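Local coordinates for uncharacterized protein (Legionella longbeachae NSW150, PDB 4JZA), which probably removes the 3-phosphate from phosphatidylinositol 3-phosphate, as a Legionella phosphoinositide phosphatase that may alter host lipid metabolism, at residues A[55-67]-A[314-326]. Numbering follows the deposited sequence.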
loop_
_atom_site.group_PDB
_atom_site.type_symbol
_atom_site.label_atom_id
_atom_site.label_comp_id
_atom_site.label_asym_id
_atom_site.label_seq_id
_atom_site.Cartn_x
_atom_site.Cartn_y
_atom_site.Cartn_z
ATOM N N ALA A 55 -2.792 8.531 8.735
ATOM C CA ALA A 55 -3.148 8.383 7.347
ATOM C C ALA A 55 -4.486 9.017 7.021
ATOM O O ALA A 55 -4.695 9.497 5.893
ATOM C CB ALA A 55 -3.151 6.929 6.934
ATOM N N PHE A 56 -5.414 8.977 7.974
ATOM C CA PHE A 56 -6.670 9.715 7.766
ATOM C C PHE A 56 -6.398 11.206 7.583
ATOM O O PHE A 56 -6.955 11.813 6.666
ATOM C CB PHE A 56 -7.690 9.534 8.886
ATOM C CG PHE A 56 -8.986 10.257 8.648
ATOM C CD1 PHE A 56 -9.179 11.063 7.601
ATOM C CD2 PHE A 56 -10.006 10.060 9.442
ATOM C CE1 PHE A 56 -10.371 11.715 7.386
ATOM C CE2 PHE A 56 -11.216 10.682 9.212
ATOM C CZ PHE A 56 -11.386 11.516 8.196
ATOM N N TYR A 57 -5.560 11.779 8.446
ATOM C CA TYR A 57 -5.216 13.175 8.339
ATOM C C TYR A 57 -4.554 13.484 7.014
ATOM O O TYR A 57 -4.902 14.475 6.379
ATOM C CB TYR A 57 -4.329 13.640 9.487
ATOM C CG TYR A 57 -5.121 14.011 10.705
ATOM C CD1 TYR A 57 -5.823 13.053 11.408
ATOM C CD2 TYR A 57 -5.193 15.331 11.141
ATOM C CE1 TYR A 57 -6.555 13.377 12.536
ATOM C CE2 TYR A 57 -5.926 15.676 12.270
ATOM C CZ TYR A 57 -6.598 14.688 12.974
ATOM O OH TYR A 57 -7.330 15.003 14.117
ATOM N N PHE A 58 -3.635 12.646 6.554
ATOM C CA PHE A 58 -3.060 12.905 5.251
ATOM C C PHE A 58 -4.145 12.975 4.193
ATOM O O PHE A 58 -4.107 13.801 3.273
ATOM C CB PHE A 58 -2.110 11.799 4.875
ATOM C CG PHE A 58 -1.325 12.080 3.632
ATOM C CD1 PHE A 58 -1.823 11.723 2.409
ATOM C CD2 PHE A 58 -0.086 12.677 3.711
ATOM C CE1 PHE A 58 -1.128 11.980 1.281
ATOM C CE2 PHE A 58 0.634 12.940 2.577
ATOM C CZ PHE A 58 0.109 12.587 1.363
ATOM N N LEU A 59 -5.096 12.071 4.298
ATOM C CA LEU A 59 -6.144 11.910 3.291
ATOM C C LEU A 59 -6.986 13.156 3.223
ATOM O O LEU A 59 -7.276 13.681 2.138
ATOM C CB LEU A 59 -6.990 10.681 3.643
ATOM C CG LEU A 59 -8.183 10.379 2.763
ATOM C CD1 LEU A 59 -7.821 10.132 1.313
ATOM C CD2 LEU A 59 -8.935 9.201 3.363
ATOM N N ILE A 60 -7.374 13.648 4.391
ATOM C CA ILE A 60 -8.315 14.753 4.446
ATOM C C ILE A 60 -7.660 16.067 4.040
ATOM O O ILE A 60 -8.309 16.917 3.424
ATOM C CB ILE A 60 -9.052 14.829 5.799
ATOM C CG1 ILE A 60 -10.317 15.675 5.662
ATOM C CG2 ILE A 60 -8.155 15.354 6.896
ATOM C CD1 ILE A 60 -11.360 15.390 6.732
ATOM N N ASP A 61 -6.382 16.218 4.361
ATOM C CA ASP A 61 -5.624 17.385 3.947
ATOM C C ASP A 61 -5.263 17.310 2.437
ATOM O O ASP A 61 -5.095 18.314 1.804
ATOM C CB ASP A 61 -4.346 17.544 4.811
ATOM C CG ASP A 61 -4.649 17.883 6.299
ATOM O OD1 ASP A 61 -5.805 18.225 6.622
ATOM O OD2 ASP A 61 -3.743 17.784 7.151
ATOM N N ALA A 62 -5.155 16.134 1.840
ATOM C CA ALA A 62 -4.627 16.022 0.463
ATOM C C ALA A 62 -5.703 15.832 -0.573
ATOM O O ALA A 62 -5.565 16.304 -1.684
ATOM C CB ALA A 62 -3.672 14.857 0.382
ATOM N N TYR A 63 -6.767 15.112 -0.221
ATOM C CA TYR A 63 -7.730 14.690 -1.211
ATOM C C TYR A 63 -9.077 15.434 -1.017
ATOM O O TYR A 63 -9.769 15.239 -0.014
ATOM C CB TYR A 63 -7.834 13.150 -1.223
ATOM C CG TYR A 63 -8.560 12.544 -2.413
ATOM C CD1 TYR A 63 -8.343 13.008 -3.709
ATOM C CD2 TYR A 63 -9.463 11.483 -2.249
ATOM C CE1 TYR A 63 -9.027 12.476 -4.800
ATOM C CE2 TYR A 63 -10.163 10.931 -3.348
ATOM C CZ TYR A 63 -9.935 11.437 -4.620
ATOM O OH TYR A 63 -10.572 10.944 -5.739
ATOM N N PRO A 64 -9.439 16.312 -1.992
ATOM C CA PRO A 64 -10.742 16.981 -1.930
ATOM C C PRO A 64 -11.936 16.037 -2.027
ATOM O O PRO A 64 -11.975 15.162 -2.903
ATOM C CB PRO A 64 -10.733 17.887 -3.174
ATOM C CG PRO A 64 -9.830 17.194 -4.131
ATOM C CD PRO A 64 -8.724 16.694 -3.233
ATOM N N PHE A 65 -12.910 16.244 -1.146
ATOM C CA PHE A 65 -14.221 15.619 -1.254
ATOM C C PHE A 65 -15.194 16.703 -1.658
ATOM O O PHE A 65 -15.160 17.790 -1.097
ATOM C CB PHE A 65 -14.641 14.986 0.064
ATOM C CG PHE A 65 -14.666 15.932 1.228
ATOM C CD1 PHE A 65 -13.493 16.314 1.864
ATOM C CD2 PHE A 65 -15.859 16.381 1.727
ATOM C CE1 PHE A 65 -13.521 17.163 2.958
ATOM C CE2 PHE A 65 -15.897 17.214 2.829
ATOM C CZ PHE A 65 -14.728 17.612 3.443
ATOM N N SER A 66 -16.053 16.407 -2.628
ATOM C CA SER A 66 -17.190 17.270 -2.962
ATOM C C SER A 66 -18.018 17.715 -1.709
ATOM O O SER A 66 -18.272 16.915 -0.788
ATOM C CB SER A 66 -18.082 16.524 -3.956
ATOM O OG SER A 66 -19.232 17.276 -4.248
ATOM N N ALA A 67 -18.423 18.992 -1.680
ATOM C CA ALA A 67 -19.218 19.567 -0.543
ATOM C C ALA A 67 -20.677 19.109 -0.573
ATOM O O ALA A 67 -21.403 19.212 0.410
ATOM C CB ALA A 67 -19.157 21.089 -0.553
ATOM N N SER A 314 -3.755 6.888 -10.565
ATOM C CA SER A 314 -5.106 7.207 -10.237
ATOM C C SER A 314 -5.164 8.635 -9.783
ATOM O O SER A 314 -4.166 9.247 -9.435
ATOM C CB SER A 314 -5.581 6.331 -9.096
ATOM O OG SER A 314 -4.971 6.681 -7.855
ATOM N N GLU A 315 -6.354 9.178 -9.755
ATOM C CA GLU A 315 -6.471 10.563 -9.429
ATOM C C GLU A 315 -6.089 10.833 -7.960
ATOM O O GLU A 315 -5.486 11.845 -7.620
ATOM C CB GLU A 315 -7.891 11.038 -9.718
ATOM C CG GLU A 315 -8.008 12.536 -9.552
ATOM C CD GLU A 315 -9.430 13.038 -9.549
ATOM O OE1 GLU A 315 -9.702 13.930 -10.379
ATOM O OE2 GLU A 315 -10.248 12.574 -8.716
ATOM N N HIS A 316 -6.476 9.935 -7.083
ATOM C CA HIS A 316 -6.115 10.095 -5.696
ATOM C C HIS A 316 -4.587 10.043 -5.498
ATOM O O HIS A 316 -4.026 10.843 -4.731
ATOM C CB HIS A 316 -6.914 9.138 -4.766
ATOM C CG HIS A 316 -6.673 7.686 -5.005
ATOM N ND1 HIS A 316 -7.511 6.914 -5.775
ATOM C CD2 HIS A 316 -5.688 6.866 -4.579
ATOM C CE1 HIS A 316 -7.050 5.678 -5.828
ATOM N NE2 HIS A 316 -5.939 5.622 -5.112
ATOM N N GLN A 317 -3.904 9.149 -6.206
ATOM C CA GLN A 317 -2.467 9.091 -6.044
ATOM C C GLN A 317 -1.890 10.478 -6.398
ATOM O O GLN A 317 -0.975 10.956 -5.745
ATOM C CB GLN A 317 -1.833 7.999 -6.938
ATOM C CG GLN A 317 -2.065 6.573 -6.467
ATOM C CD GLN A 317 -0.861 5.887 -5.850
ATOM O OE1 GLN A 317 0.314 6.237 -6.068
ATOM N NE2 GLN A 317 -1.154 4.885 -5.089
ATOM N N GLN A 318 -2.434 11.110 -7.429
ATOM C CA GLN A 318 -1.873 12.371 -7.943
ATOM C C GLN A 318 -2.031 13.468 -6.906
ATOM O O GLN A 318 -1.074 14.205 -6.643
ATOM C CB GLN A 318 -2.463 12.747 -9.280
ATOM C CG GLN A 318 -2.338 11.624 -10.305
ATOM C CD GLN A 318 -2.716 12.017 -11.729
ATOM O OE1 GLN A 318 -3.848 12.364 -12.049
ATOM N NE2 GLN A 318 -1.763 11.936 -12.588
ATOM N N PHE A 319 -3.188 13.510 -6.257
ATOM C CA PHE A 319 -3.385 14.457 -5.173
ATOM C C PHE A 319 -2.477 14.128 -4.020
ATOM O O PHE A 319 -1.974 15.031 -3.386
ATOM C CB PHE A 319 -4.823 14.491 -4.665
ATOM C CG PHE A 319 -5.762 15.322 -5.501
ATOM C CD1 PHE A 319 -5.711 16.708 -5.459
ATOM C CD2 PHE A 319 -6.732 14.720 -6.279
ATOM C CE1 PHE A 319 -6.597 17.480 -6.178
ATOM C CE2 PHE A 319 -7.625 15.485 -7.010
ATOM C CZ PHE A 319 -7.565 16.870 -6.947
ATOM N N PHE A 320 -2.249 12.848 -3.747
ATOM C CA PHE A 320 -1.335 12.472 -2.669
ATOM C C PHE A 320 0.071 12.921 -3.050
ATOM O O PHE A 320 0.797 13.514 -2.231
ATOM C CB PHE A 320 -1.325 10.961 -2.416
ATOM C CG PHE A 320 -2.618 10.384 -1.878
ATOM C CD1 PHE A 320 -3.603 11.164 -1.359
ATOM C CD2 PHE A 320 -2.805 9.016 -1.876
ATOM C CE1 PHE A 320 -4.760 10.590 -0.872
ATOM C CE2 PHE A 320 -3.941 8.432 -1.394
ATOM C CZ PHE A 320 -4.931 9.215 -0.895
ATOM N N LEU A 321 0.473 12.659 -4.288
ATOM C CA LEU A 321 1.816 13.072 -4.703
ATOM C C LEU A 321 1.963 14.576 -4.548
ATOM O O LEU A 321 2.937 15.059 -3.963
ATOM C CB LEU A 321 2.111 12.651 -6.154
ATOM C CG LEU A 321 3.498 12.927 -6.730
ATOM C CD1 LEU A 321 4.561 12.323 -5.856
ATOM C CD2 LEU A 321 3.576 12.324 -8.141
ATOM N N GLU A 322 0.970 15.283 -5.094
ATOM C CA GLU A 322 0.888 16.722 -5.016
ATOM C C GLU A 322 1.073 17.197 -3.576
ATOM O O GLU A 322 1.821 18.121 -3.318
ATOM C CB GLU A 322 -0.451 17.217 -5.578
ATOM C CG GLU A 322 -0.826 18.665 -5.228
ATOM C CD GLU A 322 -2.203 19.082 -5.743
ATOM O OE1 GLU A 322 -2.666 20.190 -5.420
ATOM O OE2 GLU A 322 -2.843 18.306 -6.477
ATOM N N HIS A 323 0.427 16.559 -2.629
ATOM C CA HIS A 323 0.445 17.089 -1.287
ATOM C C HIS A 323 1.813 16.983 -0.620
ATOM O O HIS A 323 2.169 17.818 0.198
ATOM C CB HIS A 323 -0.568 16.363 -0.447
ATOM C CG HIS A 323 -0.726 16.939 0.923
ATOM N ND1 HIS A 323 -1.381 18.132 1.159
ATOM C CD2 HIS A 323 -0.340 16.475 2.138
ATOM C CE1 HIS A 323 -1.392 18.378 2.461
ATOM N NE2 HIS A 323 -0.778 17.382 3.077
ATOM N N VAL A 324 2.558 15.939 -0.954
ATOM C CA VAL A 324 3.919 15.747 -0.453
ATOM C C VAL A 324 4.876 16.676 -1.145
ATOM O O VAL A 324 5.734 17.218 -0.461
ATOM C CB VAL A 324 4.428 14.317 -0.681
ATOM C CG1 VAL A 324 5.887 14.195 -0.357
ATOM C CG2 VAL A 324 3.690 13.347 0.206
ATOM N N LEU A 325 4.742 16.846 -2.480
ATOM C CA LEU A 325 5.629 17.713 -3.278
ATOM C C LEU A 325 5.468 19.144 -2.852
ATOM O O LEU A 325 6.402 19.942 -2.834
ATOM C CB LEU A 325 5.349 17.602 -4.773
ATOM C CG LEU A 325 5.916 16.371 -5.470
ATOM C CD1 LEU A 325 5.469 16.284 -6.921
ATOM C CD2 LEU A 325 7.406 16.397 -5.471
ATOM N N LYS A 326 4.239 19.486 -2.556
ATOM C CA LYS A 326 3.892 20.852 -2.178
ATOM C C LYS A 326 4.575 21.239 -0.821
ATOM O O LYS A 326 4.724 22.411 -0.490
ATOM C CB LYS A 326 2.371 20.954 -2.122
ATOM C CG LYS A 326 1.759 22.266 -2.506
ATOM C CD LYS A 326 0.238 22.207 -2.364
ATOM C CE LYS A 326 -0.427 21.931 -3.696
ATOM N NZ LYS A 326 -1.895 22.170 -3.591
#
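F58, F320 and H323 gather in an aromatic cluster where residues 55-62, the last turns of helix 41-62, cross helix 315-325 at 95°. The F58 ring presents its edge to the face of F320 in an offset edge-to-face pair, with CE1 of F58 3.7 Å from CD1 of F320, while H323 turns its own edge onto the face of F58, planes at 86°. With CG anti to the backbone N (chi1 -172°), the F58 ring swings across to reach these partners and, at its rim, CG2 of V324. A62 points toward the other helix, and its small methyl suits the place where the backbones come close, CA of A62 lying 5.5 Å from CA of H323. L59 sends CD1 to the edge of F320.

Beyond the helix end, Y63 and P64 extend the seam. CB of H316 sits over one face of the Y63 ring, and CD2 of F319 meets its edge 3.5 Å from CD1 of Y63. The rigid proline lays CD above the centre of the F319 ring, 3.7 Å from the ring centroid, a CH-pi contact. Y63 OH gives E315 OE2 only a weak hydrogen bond of 3.4 Å.

Further out, S314 caps helix 315-325 by accepting from Q317 N, and H316 NE2 is hydrogen-bonded to OE1 of E131 on helix 122-140. K188 adds a cation-pi contact to F319, and D61 forms a salt bridge with K78 on helix 74-87. Across the crossing itself, cohesion therefore comes mainly from ring edges, ring faces and aliphatic carbons, while the salt bridge of D61 and the hydrogen bond of H316 tie its borders to neighbouring helices.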